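Local atomic coordinates of type I site-specific restriction-modification system, R (Restriction) subunit (Vibrio vulnificus, PDB entry 3H1T), a protein that is a fragment of a putative type I restriction (HsdR) subunit, probably binding DNA and using ATP hydrolysis to translocate it before cleavage. Residues K235-F240 against Q300-L305. Sequence-based numbering, arbitrary orientation.
Sequences KPRILF and QDFFDL
The carbonyl oxygen of Arg237 is gripped by two successive backbone amides, Asp304 N at 2.7 Å and Leu305 N at 3.2 Å, just where strand 305-308 begins to run parallel to strand 238-242. Both belong to the central parallel sheet of the P-loop NTPase, helicase-like domain. The pairing continues with the amide of Leu239, which gives its hydrogen to Leu305 O. In the other direction Asp304 takes over the acceptor's role with its side chain: CG lies beside its own backbone N (chi1 -59°), and OD1 receives Arg237 N at 2.7 Å, met from above the carboxylate plane. OD2 is bonded to Arg229 N, so this buried carboxylate ties two backbone amides together; a short acid suits the place, and the donors would favour its charged form.

Arg237 bends at chi2 and chi3 so that its chain crosses the Phe302 ring at about a right angle. CD sits over the face, NE lies above the centre, and the guanidinium stacks almost flat on the ring, with planes 19° apart and CZ 4.0 Å from the centroid, a cation-pi contact. NH2 also reaches Phe302 O at 2.9 Å, with a weak bond from NE to the same oxygen, so one residue offers both a flat apolar surface and an acceptor to a long, partly exposed cation.

Phe303 is sandwiched between Phe302 CD2 over one face and Leu239 on the other, where the leucine's CB lies near CE2 of Phe303 and its branched end fits the aromatic surface, Leu239 CD2 making a CH-pi contact with the ring. Leu305 shares its sheet face with Ile238 and packs also against Leu222 of helix 211-224. The Ile238 and Leu305 side chains cross obliquely, and Ile238 CD1 lies 3.3 Å from Leu305 CB, closer than usual van der Waals contact.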
loop_
_atom_site.group_PDB
_atom_site.type_symbol
_atom_site.label_atom_id
_atom_site.label_comp_id
_atom_site.label_asym_id
_atom_site.label_seq_id
_atom_site.Cartn_x
_atom_site.Cartn_y
_atom_site.Cartn_z
ATOM N N LYS A 235 -17.492 23.689 -8.869
ATOM C CA LYS A 235 -16.770 22.651 -8.151
ATOM C C LYS A 235 -16.834 21.434 -9.072
ATOM O O LYS A 235 -17.711 21.324 -9.939
ATOM C CB LYS A 235 -17.458 22.312 -6.827
ATOM C CG LYS A 235 -17.343 23.368 -5.761
ATOM C CD LYS A 235 -15.979 23.333 -5.081
ATOM C CE LYS A 235 -15.944 24.256 -3.873
ATOM N NZ LYS A 235 -14.556 24.418 -3.344
ATOM N N PRO A 236 -15.901 20.498 -8.901
ATOM C CA PRO A 236 -15.942 19.317 -9.760
ATOM C C PRO A 236 -16.910 18.278 -9.185
ATOM O O PRO A 236 -17.273 18.333 -8.008
ATOM C CB PRO A 236 -14.494 18.841 -9.733
ATOM C CG PRO A 236 -14.106 19.136 -8.323
ATOM C CD PRO A 236 -14.635 20.547 -8.142
ATOM N N ARG A 237 -17.348 17.333 -10.007
ATOM C CA ARG A 237 -18.231 16.289 -9.498
ATOM C C ARG A 237 -17.362 15.035 -9.532
ATOM O O ARG A 237 -16.779 14.699 -10.578
ATOM C CB ARG A 237 -19.463 16.148 -10.385
ATOM C CG ARG A 237 -20.771 15.962 -9.608
ATOM C CD ARG A 237 -21.827 16.890 -10.180
ATOM N NE ARG A 237 -21.556 17.182 -11.589
ATOM C CZ ARG A 237 -22.312 17.970 -12.347
ATOM N NH1 ARG A 237 -23.398 18.540 -11.826
ATOM N NH2 ARG A 237 -21.971 18.208 -13.613
ATOM N N ILE A 238 -17.282 14.346 -8.394
ATOM C CA ILE A 238 -16.423 13.178 -8.242
ATOM C C ILE A 238 -17.142 11.948 -7.702
ATOM O O ILE A 238 -17.821 12.020 -6.671
ATOM C CB ILE A 238 -15.254 13.506 -7.267
ATOM C CG1 ILE A 238 -14.705 14.900 -7.573
ATOM C CG2 ILE A 238 -14.142 12.473 -7.398
ATOM C CD1 ILE A 238 -14.236 15.052 -9.002
ATOM N N LEU A 239 -16.952 10.815 -8.376
ATOM C CA LEU A 239 -17.548 9.543 -7.967
ATOM C C LEU A 239 -16.483 8.551 -7.482
ATOM O O LEU A 239 -15.562 8.213 -8.221
ATOM C CB LEU A 239 -18.308 8.912 -9.147
ATOM C CG LEU A 239 -18.878 7.507 -8.926
ATOM C CD1 LEU A 239 -19.841 7.509 -7.750
ATOM C CD2 LEU A 239 -19.586 7.068 -10.189
ATOM N N PHE A 240 -16.611 8.091 -6.242
ATOM C CA PHE A 240 -15.686 7.110 -5.686
ATOM C C PHE A 240 -16.451 5.782 -5.705
ATOM O O PHE A 240 -17.563 5.706 -5.192
ATOM C CB PHE A 240 -15.312 7.487 -4.245
ATOM C CG PHE A 240 -14.465 6.452 -3.537
ATOM C CD1 PHE A 240 -13.084 6.420 -3.712
ATOM C CD2 PHE A 240 -15.056 5.511 -2.686
ATOM C CE1 PHE A 240 -12.296 5.470 -3.053
ATOM C CE2 PHE A 240 -14.279 4.551 -2.020
ATOM C CZ PHE A 240 -12.895 4.531 -2.205
ATOM N N GLN A 300 -23.904 11.312 -19.168
ATOM C CA GLN A 300 -22.531 10.864 -19.402
ATOM C C GLN A 300 -21.523 11.838 -18.799
ATOM O O GLN A 300 -20.653 11.456 -18.012
ATOM C CB GLN A 300 -22.257 10.734 -20.907
ATOM C CG GLN A 300 -23.386 10.073 -21.685
ATOM C CD GLN A 300 -23.046 8.665 -22.150
ATOM O OE1 GLN A 300 -23.885 7.758 -22.091
ATOM N NE2 GLN A 300 -21.819 8.481 -22.634
ATOM N N ASP A 301 -21.665 13.105 -19.165
ATOM C CA ASP A 301 -20.771 14.156 -18.707
ATOM C C ASP A 301 -21.125 14.744 -17.352
ATOM O O ASP A 301 -20.855 15.923 -17.094
ATOM C CB ASP A 301 -20.732 15.268 -19.752
ATOM C CG ASP A 301 -22.113 15.829 -20.056
ATOM O OD1 ASP A 301 -23.048 15.026 -20.299
ATOM O OD2 ASP A 301 -22.262 17.071 -20.064
ATOM N N PHE A 302 -21.719 13.938 -16.479
ATOM C CA PHE A 302 -22.066 14.436 -15.152
ATOM C C PHE A 302 -20.763 14.702 -14.400
ATOM O O PHE A 302 -20.397 15.859 -14.161
ATOM C CB PHE A 302 -22.911 13.408 -14.393
ATOM C CG PHE A 302 -23.498 13.928 -13.103
ATOM C CD1 PHE A 302 -24.395 14.993 -13.113
ATOM C CD2 PHE A 302 -23.162 13.348 -11.877
ATOM C CE1 PHE A 302 -24.953 15.469 -11.922
ATOM C CE2 PHE A 302 -23.709 13.815 -10.676
ATOM C CZ PHE A 302 -24.605 14.875 -10.695
ATOM N N PHE A 303 -20.052 13.622 -14.062
ATOM C CA PHE A 303 -18.787 13.682 -13.313
ATOM C C PHE A 303 -17.567 14.228 -14.059
ATOM O O PHE A 303 -17.428 14.065 -15.274
ATOM C CB PHE A 303 -18.420 12.290 -12.796
ATOM C CG PHE A 303 -19.520 11.600 -12.054
ATOM C CD1 PHE A 303 -20.431 10.810 -12.735
ATOM C CD2 PHE A 303 -19.625 11.708 -10.671
ATOM C CE1 PHE A 303 -21.439 10.127 -12.054
ATOM C CE2 PHE A 303 -20.629 11.027 -9.978
ATOM C CZ PHE A 303 -21.538 10.233 -10.677
ATOM N N ASP A 304 -16.670 14.864 -13.313
ATOM C CA ASP A 304 -15.440 15.389 -13.897
ATOM C C ASP A 304 -14.353 14.346 -13.630
ATOM O O ASP A 304 -13.357 14.234 -14.363
ATOM C CB ASP A 304 -15.037 16.712 -13.234
ATOM C CG ASP A 304 -16.109 17.786 -13.358
ATOM O OD1 ASP A 304 -17.124 17.710 -12.633
ATOM O OD2 ASP A 304 -15.928 18.709 -14.180
ATOM N N LEU A 305 -14.574 13.583 -12.567
ATOM C CA LEU A 305 -13.635 12.576 -12.127
ATOM C C LEU A 305 -14.292 11.393 -11.430
ATOM O O LEU A 305 -15.285 11.536 -10.715
ATOM C CB LEU A 305 -12.636 13.204 -11.159
ATOM C CG LEU A 305 -11.574 12.256 -10.603
ATOM C CD1 LEU A 305 -10.659 11.857 -11.743
ATOM C CD2 LEU A 305 -10.775 12.941 -9.491
#